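Local coordinates for MYB proto-oncogene protein (Mus musculus, PDB 1GVD), which probably binds DNA as a nuclear transcription regulator; this fragment is its second Myb repeat, a three-helix domain of the helix-turn-helix class, at residues Arg13-Leu17 against Ile29-Leu33; Arg25-Ile29 against Cys41-His46. The protein carries 1 engineered substitution. All coordinates share one frame. Where two conformers were deposited one is given. Numbering follows the deposited sequence.

How the contacts relate
A small three-helix domain shows how one short helix can serve two neighbours at once. Helix 26-30 takes part in both contacts: in contact 1 residues 29-33 meet helix 8-21, and in contact 2 its start meets helix 38-49. Ile29 belongs to both, and the contact centres are about 8 Å apart. The two join directly as well, Leu33 CD1 lying 3.6 Å from Cys41 SG and Leu14 CD2 3.8 Å from Cys41 O, so that Cys41 and the engineered Leu14 share one core. Helices 26-30 and 38-49 with the turn between them form the helix-turn-helix part of the Myb repeat; no DNA is present; a sulfate, probably from the crystallisation liquor, is hydrogen-bonded to Arg42 NH2 in contact 2.

Contact 1 (Arg13-Leu17 against Ile29-Leu33); sequences RLIKL and IAKHL. Engineered in segment 13-17: Leu14 (natural residue Val). Unlike the reference sequence in segment 13-17: Lys16 (reference Gln).
A turn at the end of a short helix can be both packed on a neighbouring helix and hydrogen-bonded by it. Residues 13-17 are regular alpha helix, with Leu17 N hydrogen-bonded to Arg13 O at 2.9 Å; residues 29-33 leave helix 26-30 through a type I beta turn, Ala30 to Leu33, with Leu33 N hydrogen-bonded to Ala30 O at 3.0 Å. The nearest CA atoms are those of Leu17 and Ile29, 6.1 Å apart. Arg13 (m, t, p) swings its guanidinium to the turn, NH2 donating to His32 O at 3.2 Å and nearly linearly, while NE lies 3.8 Å from Leu33 CD2. Leu14, engineered from Val, is in the t, p rotamer and sends CD1 to within 3.7 Å of Ile29 CG2 and 4.1 Å of Leu33 CD1. Leu17 (m, t) buries the most surface: its CD1 is 3.8 Å from Ile29 O, 3.8 Å from His32 CB and 3.9 Å from Leu33 CG, and its CB is 4.0 Å from Ile29 CG2. An apolar row edged by one polar bond thus joins the first two helices of the Myb repeat. Helix 38-49 adds Cys41 against Leu33 and Arg44 and Leu49 against Leu14, completing the three-helix core.

Contact 2 (Arg25-Ile29 against Cys41-His46); sequences RWSVI and CRERWH. With SO4 (sulfate ion), chain D.
A tryptophan at the first turn of a helix illustrates knobs-into-holes packing: the Trp26 side chain is a knob in a hole made by Cys41, Arg42, Trp45 and His46. Arg25 is the N-cap of helix 26-30, and residues 41-46 are alpha-helical; the closest CA atoms, of Trp26 and Arg42, are 6.3 Å apart. Trp26 has chi1 m and chi2 116°. Cys41 (m) places CB 3.9 Å from Trp26 CE3 and SG 4.2 Å from Ile29 CG2. Arg42 covers one indole face: its CA sits 3.6 Å from the Trp26 six-membered ring centroid, almost on the normal, a CH-pi contact, and CG is 3.5 Å from Trp26 NE1. Farther out, Arg42 NE bridges to Glu43 OE1 at 2.9 Å and NH2 hydrogen-bonds sulfate O3 at 2.7 Å. Trp45 CB approaches Trp26 CH2 at 3.7 Å; the Trp45 five-membered and Trp26 six-membered rings are oblique (centroids 5.6 Å, planes 47°). His46 NE2 borders Trp26 CZ2 at 4.1 Å. With Trp6, these are the three regularly spaced tryptophans marking a Myb repeat. Helix 8-21 packs against the same core, Val18 meeting Trp45 and Leu14 both Ile29 and Arg44, while Asp11 pairs with Arg44.

Contact 1 (Arg13-Leu17 against Ile29-Leu33)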
loop_
_atom_site.group_PDB
_atom_site.type_symbol
_atom_site.label_atom_id
_atom_site.label_comp_id
_atom_site.label_asym_id
_atom_site.label_seq_id
_atom_site.Cartn_x
_atom_site.Cartn_y
_atom_site.Cartn_z
ATOM N N ARG A 13 -0.680 4.921 -6.226
ATOM C CA ARG A 13 -2.005 4.714 -5.648
ATOM C C ARG A 13 -1.914 4.548 -4.131
ATOM O O ARG A 13 -2.755 5.068 -3.394
ATOM C CB ARG A 13 -2.678 3.482 -6.262
ATOM C CG ARG A 13 -2.978 3.614 -7.749
ATOM C CD ARG A 13 -3.454 2.290 -8.337
ATOM N NE ARG A 13 -4.705 1.829 -7.741
ATOM C CZ ARG A 13 -5.891 2.391 -7.955
ATOM N NH1 ARG A 13 -5.997 3.439 -8.757
ATOM N NH2 ARG A 13 -6.973 1.902 -7.364
ATOM N N LEU A 14 -0.892 3.838 -3.661
ATOM C CA LEU A 14 -0.728 3.634 -2.228
ATOM C C LEU A 14 -0.502 4.970 -1.531
ATOM O O LEU A 14 -1.037 5.205 -0.450
ATOM C CB LEU A 14 0.438 2.679 -1.954
ATOM C CG LEU A 14 0.719 2.363 -0.480
ATOM C CD1 LEU A 14 -0.527 1.808 0.187
ATOM C CD2 LEU A 14 1.865 1.370 -0.389
ATOM N N ILE A 15 0.282 5.848 -2.145
ATOM C CA ILE A 15 0.533 7.164 -1.566
ATOM C C ILE A 15 -0.795 7.902 -1.376
ATOM O O ILE A 15 -1.053 8.468 -0.313
ATOM C CB ILE A 15 1.471 7.996 -2.474
ATOM C CG1 ILE A 15 2.898 7.457 -2.354
ATOM C CG2 ILE A 15 1.417 9.474 -2.093
ATOM C CD1 ILE A 15 3.880 8.082 -3.329
ATOM N N LYS A 16 -1.645 7.878 -2.400
ATOM C CA LYS A 16 -2.943 8.541 -2.320
ATOM C C LYS A 16 -3.866 7.903 -1.283
ATOM O O LYS A 16 -4.601 8.605 -0.585
ATOM C CB LYS A 16 -3.622 8.537 -3.691
ATOM C CG LYS A 16 -2.929 9.419 -4.715
ATOM C CD LYS A 16 -3.681 9.435 -6.034
ATOM C CE LYS A 16 -3.063 10.425 -7.006
ATOM N NZ LYS A 16 -3.095 11.816 -6.471
ATOM N N LEU A 17 -3.831 6.579 -1.176
ATOM C CA LEU A 17 -4.678 5.889 -0.209
ATOM C C LEU A 17 -4.248 6.179 1.229
ATOM O O LEU A 17 -5.087 6.310 2.117
ATOM C CB LEU A 17 -4.682 4.383 -0.490
ATOM C CG LEU A 17 -5.481 4.018 -1.746
ATOM C CD1 LEU A 17 -5.117 2.616 -2.211
ATOM C CD2 LEU A 17 -6.973 4.127 -1.451
ATOM N N ILE A 29 -7.215 0.023 3.029
ATOM C CA ILE A 29 -6.343 0.459 1.946
ATOM C C ILE A 29 -6.134 -0.667 0.931
ATOM O O ILE A 29 -6.251 -0.452 -0.274
ATOM C CB ILE A 29 -4.982 0.931 2.512
ATOM C CG1 ILE A 29 -5.165 2.289 3.190
ATOM C CG2 ILE A 29 -3.925 1.000 1.404
ATOM C CD1 ILE A 29 -3.929 2.804 3.904
ATOM N N ALA A 30 -5.855 -1.873 1.422
ATOM C CA ALA A 30 -5.618 -3.020 0.548
ATOM C C ALA A 30 -6.818 -3.380 -0.321
ATOM O O ALA A 30 -6.661 -3.932 -1.411
ATOM C CB ALA A 30 -5.200 -4.227 1.380
ATOM N N LYS A 31 -8.016 -3.067 0.160
ATOM C CA LYS A 31 -9.230 -3.370 -0.589
ATOM C C LYS A 31 -9.247 -2.630 -1.928
ATOM O O LYS A 31 -9.936 -3.039 -2.864
ATOM C CB LYS A 31 -10.455 -2.978 0.240
ATOM C CG LYS A 31 -11.766 -3.569 -0.243
ATOM C CD LYS A 31 -12.919 -3.145 0.657
ATOM C CE LYS A 31 -12.654 -3.497 2.117
ATOM N NZ LYS A 31 -12.423 -4.955 2.317
ATOM N N HIS A 32 -8.479 -1.547 -2.012
ATOM C CA HIS A 32 -8.406 -0.731 -3.220
ATOM C C HIS A 32 -7.223 -1.071 -4.120
ATOM O O HIS A 32 -7.020 -0.429 -5.153
ATOM C CB HIS A 32 -8.332 0.748 -2.833
ATOM C CG HIS A 32 -9.520 1.226 -2.060
ATOM N ND1 HIS A 32 -10.729 1.514 -2.654
ATOM C CD2 HIS A 32 -9.693 1.436 -0.734
ATOM C CE1 HIS A 32 -11.597 1.880 -1.728
ATOM N NE2 HIS A 32 -10.993 1.841 -0.554
ATOM N N LEU A 33 -6.439 -2.070 -3.726
ATOM C CA LEU A 33 -5.275 -2.492 -4.500
ATOM C C LEU A 33 -5.377 -3.971 -4.848
ATOM O O LEU A 33 -5.143 -4.836 -4.006
ATOM C CB LEU A 33 -3.992 -2.234 -3.708
ATOM C CG LEU A 33 -3.652 -0.763 -3.453
ATOM C CD1 LEU A 33 -2.547 -0.656 -2.416
ATOM C CD2 LEU A 33 -3.233 -0.102 -4.756
#

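Contact 2 (Arg25-Ile29 against Cys41-His46)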
loop_
_atom_site.group_PDB
_atom_site.type_symbol
_atom_site.label_atom_id
_atom_site.label_comp_id
_atom_site.label_asym_id
_atom_site.label_seq_id
_atom_site.Cartn_x
_atom_site.Cartn_y
_atom_site.Cartn_z
ATOM N N ARG A 25 -5.057 2.004 8.728
ATOM C CA ARG A 25 -6.195 1.283 8.156
ATOM C C ARG A 25 -5.773 0.434 6.955
ATOM O O ARG A 25 -6.332 0.548 5.867
ATOM C CB ARG A 25 -7.247 2.303 7.732
ATOM C CG ARG A 25 -7.804 3.116 8.890
ATOM C CD ARG A 25 -8.911 4.071 8.456
ATOM N NE ARG A 25 -9.535 4.675 9.630
ATOM C CZ ARG A 25 -9.062 5.737 10.276
ATOM N NH1 ARG A 25 -7.959 6.342 9.858
ATOM N NH2 ARG A 25 -9.674 6.170 11.370
ATOM N N TRP A 26 -4.756 -0.397 7.164
ATOM C CA TRP A 26 -4.204 -1.211 6.091
ATOM C C TRP A 26 -5.183 -2.134 5.385
ATOM O O TRP A 26 -5.076 -2.328 4.177
ATOM C CB TRP A 26 -3.008 -2.007 6.616
ATOM C CG TRP A 26 -1.952 -1.116 7.184
ATOM C CD1 TRP A 26 -1.525 -1.070 8.480
ATOM C CD2 TRP A 26 -1.217 -0.104 6.485
ATOM N NE1 TRP A 26 -0.574 -0.093 8.632
ATOM C CE2 TRP A 26 -0.363 0.518 7.424
ATOM C CE3 TRP A 26 -1.196 0.342 5.155
ATOM C CZ2 TRP A 26 0.503 1.566 7.078
ATOM C CZ3 TRP A 26 -0.332 1.384 4.809
ATOM C CH2 TRP A 26 0.504 1.982 5.769
ATOM N N SER A 27 -6.134 -2.701 6.122
ATOM C CA SER A 27 -7.113 -3.595 5.512
ATOM C C SER A 27 -8.003 -2.846 4.521
ATOM O O SER A 27 -8.308 -3.353 3.441
ATOM C CB SER A 27 -7.978 -4.256 6.590
ATOM O OG SER A 27 -7.190 -5.073 7.437
ATOM N N VAL A 28 -8.411 -1.636 4.888
ATOM C CA VAL A 28 -9.260 -0.820 4.026
ATOM C C VAL A 28 -8.463 -0.371 2.801
ATOM O O VAL A 28 -8.963 -0.381 1.678
ATOM C CB VAL A 28 -9.780 0.425 4.774
ATOM C CG1 VAL A 28 -10.733 1.208 3.888
ATOM C CG2 VAL A 28 -10.471 0.004 6.059
ATOM N N ILE A 29 -7.215 0.023 3.029
ATOM C CA ILE A 29 -6.343 0.459 1.946
ATOM C C ILE A 29 -6.134 -0.667 0.931
ATOM O O ILE A 29 -6.251 -0.452 -0.274
ATOM C CB ILE A 29 -4.982 0.931 2.512
ATOM C CG1 ILE A 29 -5.165 2.289 3.190
ATOM C CG2 ILE A 29 -3.925 1.000 1.404
ATOM C CD1 ILE A 29 -3.929 2.804 3.904
ATOM N N CYS A 41 0.902 -3.710 2.090
ATOM C CA CYS A 41 0.790 -2.262 1.968
ATOM C C CYS A 41 1.550 -1.582 3.102
ATOM O O CYS A 41 2.250 -0.589 2.893
ATOM C CB CYS A 41 -0.682 -1.850 2.002
ATOM S SG CYS A 41 -1.642 -2.480 0.598
ATOM N N ARG A 42 1.410 -2.128 4.307
ATOM C CA ARG A 42 2.086 -1.591 5.482
ATOM C C ARG A 42 3.602 -1.607 5.288
ATOM O O ARG A 42 4.288 -0.615 5.550
ATOM C CB ARG A 42 1.713 -2.429 6.704
ATOM C CG ARG A 42 2.350 -1.988 8.008
ATOM C CD ARG A 42 2.117 -3.049 9.075
ATOM N NE ARG A 42 2.954 -4.220 8.823
ATOM C CZ ARG A 42 2.698 -5.447 9.266
ATOM N NH1 ARG A 42 1.615 -5.691 9.993
ATOM N NH2 ARG A 42 3.539 -6.434 8.985
ATOM N N GLU A 43 4.123 -2.739 4.828
ATOM C CA GLU A 43 5.555 -2.870 4.616
ATOM C C GLU A 43 6.085 -1.981 3.493
ATOM O O GLU A 43 7.166 -1.401 3.612
ATOM C CB GLU A 43 5.908 -4.337 4.367
ATOM C CG GLU A 43 5.648 -5.213 5.583
ATOM C CD GLU A 43 6.349 -4.690 6.824
ATOM O OE1 GLU A 43 5.658 -4.326 7.801
ATOM O OE2 GLU A 43 7.593 -4.634 6.820
ATOM N N ARG A 44 5.322 -1.848 2.413
ATOM C CA ARG A 44 5.753 -1.007 1.302
ATOM C C ARG A 44 5.852 0.444 1.775
ATOM O O ARG A 44 6.789 1.161 1.419
ATOM C CB ARG A 44 4.761 -1.119 0.139
ATOM C CG ARG A 44 5.209 -0.419 -1.141
ATOM C CD ARG A 44 6.468 -1.046 -1.708
ATOM N NE ARG A 44 6.880 -0.407 -2.955
ATOM C CZ ARG A 44 8.014 -0.682 -3.591
ATOM N NH1 ARG A 44 8.850 -1.587 -3.096
ATOM N NH2 ARG A 44 8.306 -0.061 -4.726
ATOM N N TRP A 45 4.893 0.866 2.592
ATOM C CA TRP A 45 4.893 2.223 3.111
ATOM C C TRP A 45 6.072 2.489 4.050
ATOM O O TRP A 45 6.826 3.434 3.847
ATOM C CB TRP A 45 3.567 2.503 3.831
ATOM C CG TRP A 45 3.523 3.824 4.537
ATOM C CD1 TRP A 45 3.658 4.040 5.878
ATOM C CD2 TRP A 45 3.354 5.115 3.937
ATOM N NE1 TRP A 45 3.580 5.385 6.153
ATOM C CE2 TRP A 45 3.394 6.068 4.981
ATOM C CE3 TRP A 45 3.174 5.559 2.621
ATOM C CZ2 TRP A 45 3.258 7.441 4.747
ATOM C CZ3 TRP A 45 3.040 6.928 2.390
ATOM C CH2 TRP A 45 3.084 7.849 3.452
ATOM N N HIS A 46 6.247 1.655 5.067
ATOM C CA HIS A 46 7.327 1.878 6.018
ATOM C C HIS A 46 8.735 1.621 5.504
ATOM O O HIS A 46 9.675 2.309 5.908
ATOM C CB HIS A 46 7.099 1.046 7.281
ATOM C CG HIS A 46 5.909 1.478 8.074
ATOM N ND1 HIS A 46 5.752 2.768 8.537
ATOM C CD2 HIS A 46 4.814 0.795 8.485
ATOM C CE1 HIS A 46 4.611 2.858 9.198
ATOM N NE2 HIS A 46 4.023 1.675 9.181
HETATM S S SO4 D . 4.151 -10.234 10.165
HETATM O O1 SO4 D . 5.280 -10.339 11.108
HETATM O O2 SO4 D . 3.039 -11.084 10.630
HETATM O O3 SO4 D . 3.697 -8.834 10.098
HETATM O O4 SO4 D . 4.584 -10.677 8.827
#